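Local coordinates for protein putative DD-carboxypeptidase TP_0574 (Treponema pallidum, PDB 1O75) that binds penicillin and shows zinc-stimulated carboxypeptidase activity on synthetic depsipeptides, and may lower peptidoglycan cross-linking in this spirochaete, at residues B[67-72]-B[153-158]; B[363-368]-B[394-399]; B[267-272]-B[312-317]; B[80-85]-B[92-97]. The protein carries 2 engineered substitutions. All blocks are in the same frame, centred on the assembly; numbering follows the deposited sequence. Where two conformers were deposited one is given.

Contact 2 is buried and contact 1 is partly buried. Contacts 3 and 4 lie at the surface. Contacts 1 and 4 share strand 69-85 and one mixed sheet, yet their centres are about 29 Å apart. Contact 1 adds a His-carboxylate bond and a water bridge to its strand pairing. Contact 4 is a regular hairpin with a cation-pi pair. Contact 2 pairs two inner strands of the C-terminal sheet, with acids side by side. Contact 3 instead relies on tyrosines, where a loop folds onto a strand. Contacts 2 and 4 both border the interface of the crystal dimer: Arg401 bridges two acids of contact 2, and Arg401 of the second subunit binds Glu94 of contact 4.

Contact 1 (B[67-72]-B[153-158]); sequences FQYAVE and HGMKFV
Glu72 has CG anti to its carbonyl carbon (chi1 -70°) and an extended chain beyond it, which brings its carboxylate to His153. The His153 side chain also starts beside its own backbone N (chi1 -61°), and its ring swings NE2 toward the acid. His153 NE2 donates to Glu72 OE1 at 2.9 Å. The oxygen lies in the imidazole plane, but the nitrogen stands above the carboxylate plane and the bond is bent (144° at the hydrogen). Glu72 also lines a xenon pocket.

The backbones run antiparallel. His153 N reaches Ala70 O at 3.0 Å, nearly along the C=O axis, and Ala70 N donates to Gly154 O. Further on, Gln68 O is gripped twice. It accepts from Lys156 N at 2.8 Å and from a water, which in turn accepts from Phe157 N. The water thus bridges the two segments where the chain turns its corner at Lys156.

Lys156 bends at chi3 and lays CE 3.0 Å from Phe67 O. Its NZ is bonded to Ser108 OG and Gln66 O. Gln68 bends at chi2, so Gln68 OE1 meets the edge of the Phe157 ring 3.1 Å from CD2. The Tyr69 ring lies beside Met155, with Tyr69 CE1 3.7 Å from Met155 CG, and its OH binds Asn256 O. With its NE2-H directed at a carboxylate, His153 may be stabilised in its protonated form.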
# COMPACT_ATOMS: atom_id res chain seq x y z
N PHE B 67 9.87 -20.23 1.31
CA PHE B 67 9.25 -20.97 2.39
C PHE B 67 8.40 -22.17 1.96
O PHE B 67 8.59 -23.28 2.48
CB PHE B 67 8.42 -20.01 3.24
CG PHE B 67 9.25 -18.94 3.89
CD1 PHE B 67 9.98 -19.23 5.05
CD2 PHE B 67 9.34 -17.67 3.34
CE1 PHE B 67 10.80 -18.26 5.64
CE2 PHE B 67 10.16 -16.68 3.92
CZ PHE B 67 10.89 -16.98 5.07
N GLN B 68 7.49 -21.96 1.02
CA GLN B 68 6.59 -23.03 0.57
C GLN B 68 6.95 -23.65 -0.77
O GLN B 68 6.43 -24.72 -1.11
CB GLN B 68 5.15 -22.50 0.48
CG GLN B 68 4.45 -22.37 1.82
CD GLN B 68 3.85 -23.67 2.26
OE1 GLN B 68 4.54 -24.35 3.14
NE2 GLN B 68 2.79 -24.08 1.77
N TYR B 69 7.81 -23.00 -1.54
CA TYR B 69 8.16 -23.47 -2.88
C TYR B 69 9.61 -23.92 -3.06
O TYR B 69 10.50 -23.50 -2.30
CB TYR B 69 7.85 -22.36 -3.89
CG TYR B 69 6.41 -21.88 -3.80
CD1 TYR B 69 5.38 -22.53 -4.49
CD2 TYR B 69 6.07 -20.79 -2.98
CE1 TYR B 69 4.02 -22.11 -4.36
CE2 TYR B 69 4.73 -20.37 -2.85
CZ TYR B 69 3.72 -21.04 -3.54
OH TYR B 69 2.41 -20.65 -3.37
N ALA B 70 9.84 -24.75 -4.08
CA ALA B 70 11.18 -25.26 -4.43
C ALA B 70 11.72 -24.17 -5.33
O ALA B 70 11.33 -24.05 -6.50
CB ALA B 70 11.07 -26.60 -5.19
N VAL B 71 12.64 -23.37 -4.81
CA VAL B 71 13.17 -22.23 -5.55
C VAL B 71 14.67 -22.24 -5.79
O VAL B 71 15.44 -22.67 -4.93
CB VAL B 71 12.88 -20.93 -4.77
CG1 VAL B 71 13.47 -19.70 -5.50
CG2 VAL B 71 11.38 -20.79 -4.53
N GLU B 72 15.08 -21.75 -6.96
CA GLU B 72 16.51 -21.59 -7.25
C GLU B 72 16.68 -20.15 -7.69
O GLU B 72 15.81 -19.58 -8.36
CB GLU B 72 16.98 -22.50 -8.41
CG GLU B 72 17.03 -23.97 -8.08
CD GLU B 72 17.48 -24.79 -9.28
OE1 GLU B 72 16.82 -24.73 -10.34
OE2 GLU B 72 18.50 -25.48 -9.17
N HIS B 153 10.02 -24.42 -9.12
CA HIS B 153 9.63 -25.72 -9.67
C HIS B 153 8.31 -26.30 -9.21
O HIS B 153 7.71 -27.12 -9.91
CB HIS B 153 10.68 -26.78 -9.35
CG HIS B 153 12.03 -26.49 -9.92
ND1 HIS B 153 12.63 -26.91 -11.06
CD2 HIS B 153 12.95 -25.68 -9.29
CE1 HIS B 153 13.88 -26.35 -11.09
NE2 HIS B 153 14.05 -25.61 -10.01
N GLY B 154 7.89 -25.90 -8.01
CA GLY B 154 6.68 -26.43 -7.44
C GLY B 154 6.59 -26.18 -5.94
O GLY B 154 7.21 -25.25 -5.41
N MET B 155 5.83 -27.02 -5.27
CA MET B 155 5.56 -26.87 -3.86
C MET B 155 6.28 -27.88 -2.99
O MET B 155 6.28 -29.08 -3.27
CB MET B 155 4.04 -26.94 -3.64
CG MET B 155 3.29 -25.78 -4.34
SD MET B 155 1.61 -26.27 -4.78
CE MET B 155 1.96 -27.03 -6.39
N LYS B 156 6.92 -27.39 -1.93
CA LYS B 156 7.67 -28.28 -1.04
C LYS B 156 6.80 -29.14 -0.15
O LYS B 156 7.16 -30.29 0.12
CB LYS B 156 8.65 -27.47 -0.16
CG LYS B 156 9.80 -26.83 -0.91
CD LYS B 156 10.86 -26.26 0.05
CE LYS B 156 10.30 -25.16 0.91
NZ LYS B 156 11.27 -24.65 1.95
N PHE B 157 5.66 -28.60 0.28
CA PHE B 157 4.76 -29.31 1.19
C PHE B 157 3.33 -29.60 0.69
O PHE B 157 2.40 -28.83 0.92
CB PHE B 157 4.69 -28.56 2.53
CG PHE B 157 6.03 -28.17 3.08
CD1 PHE B 157 6.93 -29.14 3.53
CD2 PHE B 157 6.43 -26.83 3.11
CE1 PHE B 157 8.21 -28.78 4.00
CE2 PHE B 157 7.71 -26.46 3.57
CZ PHE B 157 8.60 -27.44 4.01
N VAL B 158 3.18 -30.73 0.02
CA VAL B 158 1.88 -31.17 -0.47
C VAL B 158 1.45 -32.34 0.42
O VAL B 158 2.17 -33.33 0.53
CB VAL B 158 1.98 -31.68 -1.93
CG1 VAL B 158 0.61 -32.22 -2.38
CG2 VAL B 158 2.46 -30.55 -2.85
O HOH W 1 4.35 -26.23 -0.14

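Contact 2 (B[363-368]-B[394-399]); sequences VDVFAD and TEYTVE
The Phe366 ring carries Thr397 on one face. Thr397 CB sits 3.9 Å from the ring centroid, 22° off the normal, in a CH-pi contact. Thr397 CG2 reaches the rim, 3.5 Å from Phe366 CZ. Phe366 holds CG between its backbone N and carbonyl carbon (chi1 59°), the crowded position, and this lays the ring along its cross-strand partner. The Tyr396 ring has Thr394 CG2 over one face and Phe366 C at its edge. Tyr396 CB also touches Val365 CG1 at 4.0 Å. Its ring end is held by Thr391, whose N bonds to the hydroxyl.

Two hydrogen-bonded antiparallel pairs join the backbones. Phe366 N donates to Thr397 O at 3.0 Å, in the carbonyl plane. Thr397 N returns a shorter bond of 2.7 Å to Phe366 O, from above that carbonyl's plane. Asp364 and Glu399 form the second such pair. Val365 and Val398 make the non-hydrogen-bonded pair between them, with side chains on the other face of the sheet from Phe366.

Asp364 and Glu399 point the same way, with Asp364 OD2 4.1 Å from Glu399 OE2. Arg401 makes salt bridges to both oxygens, which should offset their repulsion; Asp364 OD1 also takes Asp376 N, and Glu399 OE1 pairs with Arg409.

Both strands are inner ones of a four-stranded antiparallel sheet. Strand 372-378 flanks 362-367, and strand 408-412 flanks 396-401. Strand 340-344 packs on the Tyr396 and Val398 side chains.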
# COMPACT_ATOMS: atom_id res chain seq x y z
N VAL B 363 -12.96 8.20 -14.60
CA VAL B 363 -11.55 8.25 -14.94
C VAL B 363 -10.64 8.66 -13.79
O VAL B 363 -11.08 9.25 -12.80
CB VAL B 363 -11.26 9.23 -16.11
CG1 VAL B 363 -12.18 8.95 -17.29
CG2 VAL B 363 -11.44 10.67 -15.62
N ASP B 364 -9.37 8.31 -13.94
CA ASP B 364 -8.33 8.70 -13.00
C ASP B 364 -7.36 9.40 -13.95
O ASP B 364 -7.35 9.12 -15.15
CB ASP B 364 -7.61 7.49 -12.37
CG ASP B 364 -8.48 6.72 -11.39
OD1 ASP B 364 -9.40 7.30 -10.78
OD2 ASP B 364 -8.21 5.51 -11.22
N VAL B 365 -6.56 10.33 -13.43
CA VAL B 365 -5.58 11.00 -14.27
C VAL B 365 -4.37 11.25 -13.41
O VAL B 365 -4.48 11.83 -12.32
CB VAL B 365 -6.08 12.35 -14.81
CG1 VAL B 365 -4.99 12.98 -15.67
CG2 VAL B 365 -7.36 12.14 -15.63
N PHE B 366 -3.21 10.80 -13.87
CA PHE B 366 -1.99 10.98 -13.11
C PHE B 366 -0.76 10.94 -13.99
O PHE B 366 -0.72 10.21 -14.99
CB PHE B 366 -1.90 9.88 -12.03
CG PHE B 366 -1.92 8.48 -12.58
CD1 PHE B 366 -0.74 7.86 -12.98
CD2 PHE B 366 -3.11 7.78 -12.69
CE1 PHE B 366 -0.75 6.55 -13.49
CE2 PHE B 366 -3.14 6.48 -13.20
CZ PHE B 366 -1.95 5.86 -13.60
N ALA B 367 0.24 11.74 -13.64
CA ALA B 367 1.49 11.77 -14.40
C ALA B 367 2.27 10.54 -13.98
O ALA B 367 2.23 10.14 -12.81
CB ALA B 367 2.26 13.03 -14.09
N ASP B 368 2.97 9.93 -14.93
CA ASP B 368 3.75 8.71 -14.72
C ASP B 368 3.95 8.26 -13.27
O ASP B 368 3.24 7.37 -12.79
CB ASP B 368 5.11 8.82 -15.44
CG ASP B 368 4.96 9.04 -16.96
OD1 ASP B 368 4.03 8.46 -17.57
OD2 ASP B 368 5.79 9.78 -17.54
N THR B 394 3.06 18.04 -20.70
CA THR B 394 3.18 16.89 -19.80
C THR B 394 2.33 15.72 -20.28
O THR B 394 1.18 15.90 -20.67
CB THR B 394 2.75 17.24 -18.37
OG1 THR B 394 3.53 18.34 -17.88
CG2 THR B 394 2.95 16.04 -17.45
N GLU B 395 2.90 14.52 -20.25
CA GLU B 395 2.17 13.32 -20.67
C GLU B 395 1.59 12.63 -19.44
O GLU B 395 2.32 12.07 -18.62
CB GLU B 395 3.09 12.35 -21.40
CG GLU B 395 2.53 10.95 -21.51
CD GLU B 395 3.54 9.95 -22.03
OE1 GLU B 395 3.68 9.82 -23.26
OE2 GLU B 395 4.22 9.29 -21.20
N TYR B 396 0.26 12.69 -19.32
CA TYR B 396 -0.45 12.07 -18.21
C TYR B 396 -1.05 10.72 -18.61
O TYR B 396 -1.24 10.43 -19.80
CB TYR B 396 -1.59 12.96 -17.72
CG TYR B 396 -1.16 14.30 -17.17
CD1 TYR B 396 -0.89 15.38 -18.01
CD2 TYR B 396 -1.06 14.50 -15.79
CE1 TYR B 396 -0.53 16.63 -17.49
CE2 TYR B 396 -0.70 15.74 -15.27
CZ TYR B 396 -0.44 16.80 -16.12
OH TYR B 396 -0.11 18.02 -15.58
N THR B 397 -1.34 9.90 -17.61
CA THR B 397 -1.97 8.61 -17.85
C THR B 397 -3.43 8.85 -17.50
O THR B 397 -3.73 9.47 -16.47
CB THR B 397 -1.40 7.51 -16.93
OG1 THR B 397 -0.02 7.28 -17.25
CG2 THR B 397 -2.18 6.20 -17.11
N VAL B 398 -4.32 8.38 -18.37
CA VAL B 398 -5.76 8.50 -18.14
C VAL B 398 -6.36 7.11 -18.17
O VAL B 398 -6.31 6.41 -19.19
CB VAL B 398 -6.46 9.32 -19.25
CG1 VAL B 398 -7.95 9.48 -18.91
CG2 VAL B 398 -5.81 10.68 -19.39
N GLU B 399 -6.92 6.69 -17.04
CA GLU B 399 -7.55 5.38 -16.99
C GLU B 399 -9.05 5.58 -17.06
O GLU B 399 -9.61 6.41 -16.34
CB GLU B 399 -7.19 4.64 -15.70
CG GLU B 399 -7.91 3.30 -15.59
CD GLU B 399 -7.46 2.46 -14.41
OE1 GLU B 399 -6.26 2.14 -14.34
OE2 GLU B 399 -8.31 2.12 -13.57

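Contact 3 (B[267-272]-B[312-317]); sequences ASYTNL and YYRLTL
Tyr269 is the centre of the first shell. Tyr269 OH donates to Tyr313 O at 2.8 Å, standing above the carbonyl plane rather than on a lone pair. The same ring lies against Tyr312 CB, 3.6 Å from Tyr269 CZ. The Tyr269 and Tyr312 rings meet obliquely, their planes at 78°, and the Tyr269 hydroxyl lies at the edge of the Tyr312 ring. On another side Tyr269 meets Arg314. The ring and the guanidinium are almost parallel, 12° apart, and Tyr269 CD2 lies over the guanidinium face, 3.7 Å from Arg314 NH2.

Ala267 takes one face of the Tyr312 ring. Its CA stands 3.5 Å from the centroid in a CH-pi contact, and Ala267 CB is 3.4 Å from Tyr312 CZ.

The second shell sets these groups. Tyr269 has a left-handed backbone conformation (phi 54°). Its side chain points toward the strand, and those of Ser268 and Thr270 point away. Asp266 steadies the loop by accepting from Thr270 N and Asn271 N. Arg314 is held by a salt bridge from NE to Asp328 OD1 on the neighbouring strand.

Tyr313 points away from the loop and reaches Ile298 of the facing sheet. Segment 267-272 is therefore a loop laid on the outer face of one of two four-stranded antiparallel sheets, consistent with the immunoglobulin-like sandwich of E-set domains.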
# COMPACT_ATOMS: atom_id res chain seq x y z
N ALA B 267 -23.65 -16.42 -15.54
CA ALA B 267 -23.68 -15.71 -14.27
C ALA B 267 -24.27 -16.54 -13.13
O ALA B 267 -24.08 -16.20 -11.96
CB ALA B 267 -24.48 -14.42 -14.41
N SER B 268 -24.96 -17.63 -13.45
CA SER B 268 -25.52 -18.46 -12.38
C SER B 268 -24.55 -19.51 -11.84
O SER B 268 -24.88 -20.23 -10.92
CB SER B 268 -26.80 -19.17 -12.85
OG SER B 268 -26.51 -20.22 -13.76
N TYR B 269 -23.35 -19.60 -12.42
CA TYR B 269 -22.37 -20.59 -11.98
C TYR B 269 -22.93 -22.04 -11.99
O TYR B 269 -22.72 -22.83 -11.05
CB TYR B 269 -21.81 -20.23 -10.59
CG TYR B 269 -20.83 -19.06 -10.63
CD1 TYR B 269 -21.29 -17.74 -10.68
CD2 TYR B 269 -19.44 -19.28 -10.66
CE1 TYR B 269 -20.39 -16.65 -10.75
CE2 TYR B 269 -18.54 -18.21 -10.74
CZ TYR B 269 -19.02 -16.90 -10.77
OH TYR B 269 -18.14 -15.83 -10.78
N THR B 270 -23.62 -22.36 -13.06
CA THR B 270 -24.19 -23.68 -13.21
C THR B 270 -23.45 -24.56 -14.21
O THR B 270 -23.24 -25.74 -13.97
CB THR B 270 -25.68 -23.55 -13.63
OG1 THR B 270 -26.39 -22.86 -12.58
CG2 THR B 270 -26.31 -24.94 -13.85
N ASN B 271 -23.03 -23.98 -15.32
CA ASN B 271 -22.35 -24.75 -16.36
C ASN B 271 -20.83 -24.53 -16.43
O ASN B 271 -20.35 -23.62 -17.11
CB ASN B 271 -23.00 -24.41 -17.70
CG ASN B 271 -24.52 -24.64 -17.67
OD1 ASN B 271 -25.32 -23.70 -17.51
ND2 ASN B 271 -24.92 -25.87 -17.80
N LEU B 272 -20.08 -25.38 -15.74
CA LEU B 272 -18.63 -25.26 -15.72
C LEU B 272 -18.08 -25.51 -17.13
O LEU B 272 -18.39 -26.53 -17.75
CB LEU B 272 -18.05 -26.26 -14.73
CG LEU B 272 -16.52 -26.34 -14.66
CD1 LEU B 272 -15.96 -25.04 -14.04
CD2 LEU B 272 -16.14 -27.56 -13.85
N TYR B 312 -17.28 -15.37 -16.00
CA TYR B 312 -17.37 -15.70 -14.59
C TYR B 312 -16.42 -16.78 -14.18
O TYR B 312 -16.38 -17.88 -14.79
CB TYR B 312 -18.80 -16.14 -14.26
CG TYR B 312 -19.79 -15.04 -14.47
CD1 TYR B 312 -20.11 -14.16 -13.44
CD2 TYR B 312 -20.35 -14.82 -15.73
CE1 TYR B 312 -20.97 -13.09 -13.65
CE2 TYR B 312 -21.21 -13.75 -15.96
CZ TYR B 312 -21.51 -12.89 -14.92
OH TYR B 312 -22.31 -11.81 -15.17
N TYR B 313 -15.67 -16.48 -13.13
CA TYR B 313 -14.70 -17.41 -12.60
C TYR B 313 -14.96 -17.69 -11.14
O TYR B 313 -15.54 -16.88 -10.41
CB TYR B 313 -13.27 -16.85 -12.74
CG TYR B 313 -12.74 -16.79 -14.15
CD1 TYR B 313 -13.12 -15.76 -15.01
CD2 TYR B 313 -11.87 -17.76 -14.63
CE1 TYR B 313 -12.63 -15.71 -16.33
CE2 TYR B 313 -11.39 -17.73 -15.92
CZ TYR B 313 -11.77 -16.70 -16.76
OH TYR B 313 -11.25 -16.69 -18.04
N ARG B 314 -14.51 -18.86 -10.71
CA ARG B 314 -14.60 -19.26 -9.32
C ARG B 314 -13.16 -19.60 -8.98
O ARG B 314 -12.57 -20.48 -9.62
CB ARG B 314 -15.49 -20.51 -9.17
CG ARG B 314 -15.42 -21.12 -7.77
CD ARG B 314 -16.68 -21.94 -7.45
NE ARG B 314 -17.85 -21.06 -7.30
CZ ARG B 314 -19.11 -21.47 -7.36
NH1 ARG B 314 -19.40 -22.76 -7.58
NH2 ARG B 314 -20.09 -20.59 -7.21
N LEU B 315 -12.60 -18.90 -7.99
CA LEU B 315 -11.22 -19.11 -7.56
C LEU B 315 -11.20 -19.90 -6.26
O LEU B 315 -11.93 -19.58 -5.34
CB LEU B 315 -10.53 -17.74 -7.30
CG LEU B 315 -10.80 -16.63 -8.31
CD1 LEU B 315 -10.00 -15.38 -7.96
CD2 LEU B 315 -10.44 -17.13 -9.70
N THR B 316 -10.35 -20.91 -6.18
CA THR B 316 -10.26 -21.67 -4.95
C THR B 316 -8.82 -21.60 -4.43
O THR B 316 -7.92 -22.13 -5.05
CB THR B 316 -10.65 -23.16 -5.18
OG1 THR B 316 -11.99 -23.22 -5.68
CG2 THR B 316 -10.57 -23.96 -3.86
N LEU B 317 -8.63 -20.93 -3.28
CA LEU B 317 -7.30 -20.80 -2.65
C LEU B 317 -7.01 -22.07 -1.85
O LEU B 317 -7.81 -22.45 -1.00
CB LEU B 317 -7.29 -19.59 -1.70
CG LEU B 317 -7.04 -18.19 -2.24
CD1 LEU B 317 -7.63 -18.00 -3.58
CD2 LEU B 317 -7.57 -17.18 -1.24

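Contact 4 (B[80-85]-B[92-97]); sequences SKQETE and KWEYET
Segments 80-85 and 92-97 run antiparallel, their axes 4.6 Å apart at closest and 145° between directions, with hydrogen-bonded pairs at Ser80-Glu96, Gln82-Glu94 and Thr84-Lys92. The bond from Thr84 N to Lys92 O is short and straight at 2.8 Å, while that from Ser80 N to Glu96 O is weak.

Lys81 and Trp93 share one face with Glu83 and Tyr95. Lys81 leaves its backbone in the crowded position and then extends fully. In the Trp93 conformer given, Lys81 NZ stands over the five-membered ring, 4.4 Å from the centroid and 16° off the normal, a cation-pi contact. Lys81 CD also rests 3.5 Å from Tyr95 CE1. Lys81 NZ also has a salt bridge to Glu144, its strongest polar partner, so the cation-pi contact is probably secondary. Glu83 OE2 comes 3.3 Å from Trp93 CZ2, and xenon touches both Lys81 and Trp93.

The other face holds Ser80, Gln82, Thr84, Lys92, Glu94 and Glu96. Gln82 NE2 donates to Glu94 OE2 at 3.2 Å, which accepts with its anti lone pair. Thr84 CG2 presses on Lys92 CG at 3.4 Å, tighter than usual carbon contact.

These strands form a beta hairpin. Strand 69-85 also pairs with strands 101-114 and 143-163. This face meets the second subunit: Lys92 NZ makes a salt bridge to Asp376, and Glu94 OE1 one to Arg401, both of that subunit. The Tyr95 backbone bonds to it as well.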
# COMPACT_ATOMS: atom_id res chain seq x y z
N SER B 80 30.85 -4.11 -6.02
CA SER B 80 30.76 -3.02 -5.04
C SER B 80 29.32 -2.76 -4.68
O SER B 80 28.42 -3.11 -5.44
CB SER B 80 31.37 -1.72 -5.58
OG SER B 80 30.50 -1.07 -6.49
N LYS B 81 29.10 -2.20 -3.51
CA LYS B 81 27.74 -1.88 -3.13
C LYS B 81 27.73 -0.73 -2.14
O LYS B 81 28.73 -0.49 -1.45
CB LYS B 81 27.00 -3.11 -2.61
CG LYS B 81 27.45 -3.71 -1.31
CD LYS B 81 26.37 -4.70 -0.90
CE LYS B 81 26.59 -5.32 0.45
NZ LYS B 81 25.49 -6.28 0.77
N GLN B 82 26.61 -0.01 -2.12
CA GLN B 82 26.43 1.17 -1.29
C GLN B 82 25.03 1.12 -0.67
O GLN B 82 24.06 0.71 -1.32
CB GLN B 82 26.60 2.42 -2.18
CG GLN B 82 25.78 2.31 -3.49
CD GLN B 82 26.16 3.33 -4.58
OE1 GLN B 82 27.27 3.30 -5.13
NE2 GLN B 82 25.22 4.22 -4.91
N GLU B 83 24.93 1.51 0.59
CA GLU B 83 23.63 1.45 1.24
C GLU B 83 22.85 2.73 0.98
O GLU B 83 23.42 3.82 0.91
CB GLU B 83 23.80 1.25 2.76
CG GLU B 83 22.48 0.98 3.48
CD GLU B 83 22.64 0.80 4.99
OE1 GLU B 83 22.94 1.79 5.70
OE2 GLU B 83 22.48 -0.34 5.46
N THR B 84 21.54 2.60 0.83
CA THR B 84 20.69 3.76 0.63
C THR B 84 19.36 3.43 1.32
O THR B 84 19.27 2.45 2.04
CB THR B 84 20.49 4.06 -0.89
OG1 THR B 84 19.66 5.22 -1.03
CG2 THR B 84 19.85 2.89 -1.61
N GLU B 85 18.32 4.23 1.12
CA GLU B 85 17.03 3.94 1.74
C GLU B 85 15.95 3.88 0.69
O GLU B 85 16.02 4.61 -0.28
CB GLU B 85 16.64 5.03 2.74
CG GLU B 85 17.32 4.92 4.08
CD GLU B 85 16.86 5.99 5.08
OE1 GLU B 85 17.32 5.94 6.24
OE2 GLU B 85 16.05 6.87 4.70
N LYS B 92 18.42 -0.31 1.93
CA LYS B 92 18.50 -1.18 0.76
C LYS B 92 19.89 -0.94 0.15
O LYS B 92 20.59 0.01 0.55
CB LYS B 92 17.42 -0.85 -0.26
CG LYS B 92 17.49 0.57 -0.74
CD LYS B 92 16.48 0.84 -1.83
CE LYS B 92 16.83 0.10 -3.09
NZ LYS B 92 15.76 0.31 -4.11
N TRP B 93 20.27 -1.76 -0.82
CA TRP B 93 21.60 -1.66 -1.44
C TRP B 93 21.60 -1.48 -2.94
O TRP B 93 20.75 -2.04 -3.63
CB TRP B 93 22.41 -2.91 -1.07
CG TRP B 93 22.74 -2.93 0.38
CD1 TRP B 93 23.86 -2.41 0.97
CD2 TRP B 93 21.86 -3.32 1.45
NE1 TRP B 93 23.72 -2.44 2.34
CE2 TRP B 93 22.50 -2.99 2.66
CE3 TRP B 93 20.58 -3.92 1.49
CZ2 TRP B 93 21.91 -3.23 3.92
CZ3 TRP B 93 19.99 -4.16 2.75
CH2 TRP B 93 20.66 -3.81 3.94
N GLU B 94 22.55 -0.69 -3.44
CA GLU B 94 22.70 -0.42 -4.86
C GLU B 94 24.04 -1.10 -5.18
O GLU B 94 25.00 -0.97 -4.42
CB GLU B 94 22.69 1.07 -5.12
CG GLU B 94 21.24 1.55 -5.17
CD GLU B 94 21.09 3.01 -4.88
OE1 GLU B 94 19.95 3.51 -4.97
OE2 GLU B 94 22.12 3.64 -4.55
N TYR B 95 24.08 -1.82 -6.29
CA TYR B 95 25.22 -2.63 -6.64
C TYR B 95 25.90 -2.41 -7.97
O TYR B 95 25.37 -1.79 -8.89
CB TYR B 95 24.80 -4.10 -6.68
CG TYR B 95 24.14 -4.67 -5.46
CD1 TYR B 95 24.88 -5.39 -4.53
CD2 TYR B 95 22.75 -4.58 -5.26
CE1 TYR B 95 24.28 -6.01 -3.45
CE2 TYR B 95 22.13 -5.20 -4.16
CZ TYR B 95 22.91 -5.91 -3.27
OH TYR B 95 22.36 -6.54 -2.17
N GLU B 96 27.09 -3.01 -8.05
CA GLU B 96 27.90 -3.05 -9.26
C GLU B 96 28.25 -4.54 -9.30
O GLU B 96 28.63 -5.13 -8.27
CB GLU B 96 29.15 -2.20 -9.12
CG GLU B 96 29.85 -1.94 -10.43
CD GLU B 96 31.10 -1.08 -10.28
OE1 GLU B 96 31.02 -0.04 -9.60
OE2 GLU B 96 32.15 -1.46 -10.85
N THR B 97 28.07 -5.18 -10.45
CA THR B 97 28.35 -6.61 -10.52
C THR B 97 29.19 -6.97 -11.73
O THR B 97 29.39 -6.17 -12.62
CB THR B 97 27.06 -7.42 -10.64
OG1 THR B 97 26.53 -7.23 -11.96
CG2 THR B 97 26.04 -6.96 -9.60